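Local coordinates for 3'-5'-exonuclease (Saccharomyces cerevisiae, PDB 3E2V), which probably cuts double-stranded DNA endonucleolytically and degrades it from the 3' to the 5' end, as a magnesium-dependent nuclease of the TatD family, at residues L298-D303 with I367-V372. Sequence-based numbering, arbitrary orientation.
Sequences LLLETD and IVVSEV. With MG (magnesium ion), chain E.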
loop_
_atom_site.group_PDB
_atom_site.type_symbol
_atom_site.label_atom_id
_atom_site.label_comp_id
_atom_site.label_asym_id
_atom_site.label_seq_id
_atom_site.Cartn_x
_atom_site.Cartn_y
_atom_site.Cartn_z
ATOM N N LEU A 298 -2.923 -14.105 1.962
ATOM C CA LEU A 298 -1.612 -13.449 1.931
ATOM C C LEU A 298 -1.437 -12.800 0.569
ATOM O O LEU A 298 -1.634 -13.448 -0.466
ATOM C CB LEU A 298 -0.525 -14.518 2.147
ATOM C CG LEU A 298 0.924 -14.062 2.368
ATOM C CD1 LEU A 298 1.587 -15.114 3.257
ATOM C CD2 LEU A 298 1.697 -13.874 1.060
ATOM N N LEU A 299 -1.058 -11.520 0.564
ATOM C CA LEU A 299 -0.746 -10.818 -0.682
ATOM C C LEU A 299 0.700 -10.372 -0.664
ATOM O O LEU A 299 1.247 -10.091 0.399
ATOM C CB LEU A 299 -1.656 -9.597 -0.862
ATOM C CG LEU A 299 -3.150 -9.904 -0.738
ATOM C CD1 LEU A 299 -3.927 -8.612 -0.880
ATOM C CD2 LEU A 299 -3.627 -10.945 -1.770
ATOM N N LEU A 300 1.330 -10.342 -1.838
ATOM C CA LEU A 300 2.753 -10.006 -1.925
ATOM C C LEU A 300 2.939 -8.573 -2.402
ATOM O O LEU A 300 2.158 -8.056 -3.215
ATOM C CB LEU A 300 3.444 -10.955 -2.912
ATOM C CG LEU A 300 3.428 -12.437 -2.554
ATOM C CD1 LEU A 300 3.980 -13.281 -3.716
ATOM C CD2 LEU A 300 4.276 -12.617 -1.315
ATOM N N GLU A 301 4.009 -7.945 -1.918
ATOM C CA GLU A 301 4.328 -6.561 -2.261
ATOM C C GLU A 301 5.788 -6.334 -1.998
ATOM O O GLU A 301 6.414 -7.089 -1.234
ATOM C CB GLU A 301 3.514 -5.553 -1.434
ATOM C CG GLU A 301 3.126 -6.062 -0.053
ATOM C CD GLU A 301 2.797 -4.932 0.918
ATOM O OE1 GLU A 301 3.638 -4.028 1.083
ATOM O OE2 GLU A 301 1.714 -4.972 1.522
ATOM N N THR A 302 6.341 -5.305 -2.641
ATOM C CA THR A 302 7.733 -4.929 -2.364
ATOM C C THR A 302 7.858 -3.736 -1.422
ATOM O O THR A 302 8.840 -3.620 -0.675
ATOM C CB THR A 302 8.547 -4.573 -3.639
ATOM O OG1 THR A 302 7.932 -3.469 -4.330
ATOM C CG2 THR A 302 8.728 -5.782 -4.551
ATOM N N ASP A 303 6.875 -2.830 -1.447
ATOM C CA ASP A 303 7.012 -1.508 -0.793
ATOM C C ASP A 303 8.162 -0.703 -1.394
ATOM O O ASP A 303 8.648 0.252 -0.764
ATOM C CB ASP A 303 7.139 -1.621 0.741
ATOM C CG ASP A 303 6.616 -0.393 1.448
ATOM O OD1 ASP A 303 5.587 0.166 0.991
ATOM O OD2 ASP A 303 7.227 0.014 2.466
ATOM N N ILE A 367 9.895 -16.185 -2.989
ATOM C CA ILE A 367 10.817 -17.275 -2.610
ATOM C C ILE A 367 10.834 -17.419 -1.099
ATOM O O ILE A 367 10.696 -18.518 -0.553
ATOM C CB ILE A 367 12.247 -16.985 -3.097
ATOM C CG1 ILE A 367 12.336 -17.283 -4.588
ATOM C CG2 ILE A 367 13.287 -17.820 -2.312
ATOM C CD1 ILE A 367 13.583 -16.642 -5.242
ATOM N N VAL A 368 10.991 -16.301 -0.401
ATOM C CA VAL A 368 11.061 -16.363 1.058
ATOM C C VAL A 368 9.758 -16.920 1.656
ATOM O O VAL A 368 9.791 -17.805 2.517
ATOM C CB VAL A 368 11.388 -14.979 1.654
ATOM C CG1 VAL A 368 11.286 -15.000 3.182
ATOM C CG2 VAL A 368 12.775 -14.516 1.190
ATOM N N VAL A 369 8.619 -16.407 1.205
ATOM C CA VAL A 369 7.342 -16.835 1.768
ATOM C C VAL A 369 7.115 -18.327 1.496
ATOM O O VAL A 369 6.650 -19.047 2.379
ATOM C CB VAL A 369 6.187 -15.943 1.238
ATOM C CG1 VAL A 369 4.825 -16.515 1.645
ATOM C CG2 VAL A 369 6.337 -14.513 1.770
ATOM N N SER A 370 7.487 -18.780 0.300
ATOM C CA SER A 370 7.296 -20.181 -0.056
ATOM C C SER A 370 8.139 -21.095 0.840
ATOM O O SER A 370 7.651 -22.134 1.305
ATOM C CB SER A 370 7.614 -20.398 -1.535
ATOM O OG SER A 370 9.008 -20.373 -1.766
ATOM N N GLU A 371 9.381 -20.700 1.114
ATOM C CA GLU A 371 10.255 -21.501 1.974
ATOM C C GLU A 371 9.782 -21.492 3.423
ATOM O O GLU A 371 9.758 -22.534 4.090
ATOM C CB GLU A 371 11.709 -21.018 1.864
ATOM C CG GLU A 371 12.345 -21.329 0.513
ATOM C CD GLU A 371 12.657 -22.810 0.345
ATOM O OE1 GLU A 371 13.230 -23.398 1.285
ATOM O OE2 GLU A 371 12.324 -23.368 -0.713
ATOM N N VAL A 372 9.383 -20.324 3.913
ATOM C CA VAL A 372 8.892 -20.200 5.278
ATOM C C VAL A 372 7.647 -21.064 5.509
ATOM O O VAL A 372 7.528 -21.729 6.541
ATOM C CB VAL A 372 8.602 -18.722 5.628
ATOM C CG1 VAL A 372 7.799 -18.605 6.909
ATOM C CG2 VAL A 372 9.904 -17.945 5.748
HETATM MG MG MG E . 4.202 1.277 2.372
HETATM O O HOH W 1 5.583 2.806 2.344
HETATM O O HOH W 2 5.048 0.670 4.092
HETATM O O HOH W 3 3.321 2.251 0.787
HETATM O O HOH W 4 2.812 2.565 4.119
#
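Val369 of helix 362-373 meets Leu298 and Leu300 of strand 298-300 through methyl groups alone, and the two segments bury 101 Å² between them. The two branches of the valine divide the work. Val369 CG1 lies 3.9 Å from Leu298 CD1 and 4.1 Å from Leu298 CD2, so both methyls of this leucine meet one branch, the two side chains pointing end on at each other. Val369 CG2 is 4.2 Å from Leu300 CD2, and here the side chains pass alongside, running opposite ways. In Val369, CG1 stands anti to the backbone N (chi1 171°) and CG2 anti to the carbonyl carbon, which splits the methyls between the two leucines. Leu300 also touches Met362 and Val365 of the same helix.

Strand 298-300 is the eighth and last in the order of parallel strands in this TIM-barrel metallo-dependent hydrolase, and the helix packs against the outer side of it. Beyond the strand the chain turns to the metal site: Asp303 OD1 binds magnesium at 2.2 Å, with His253 and four waters as the other ligands. Asp303 OD2 accepts a hydrogen bond from water 2 at 2.8 Å, tying the second carboxylate oxygen to the coordination shell.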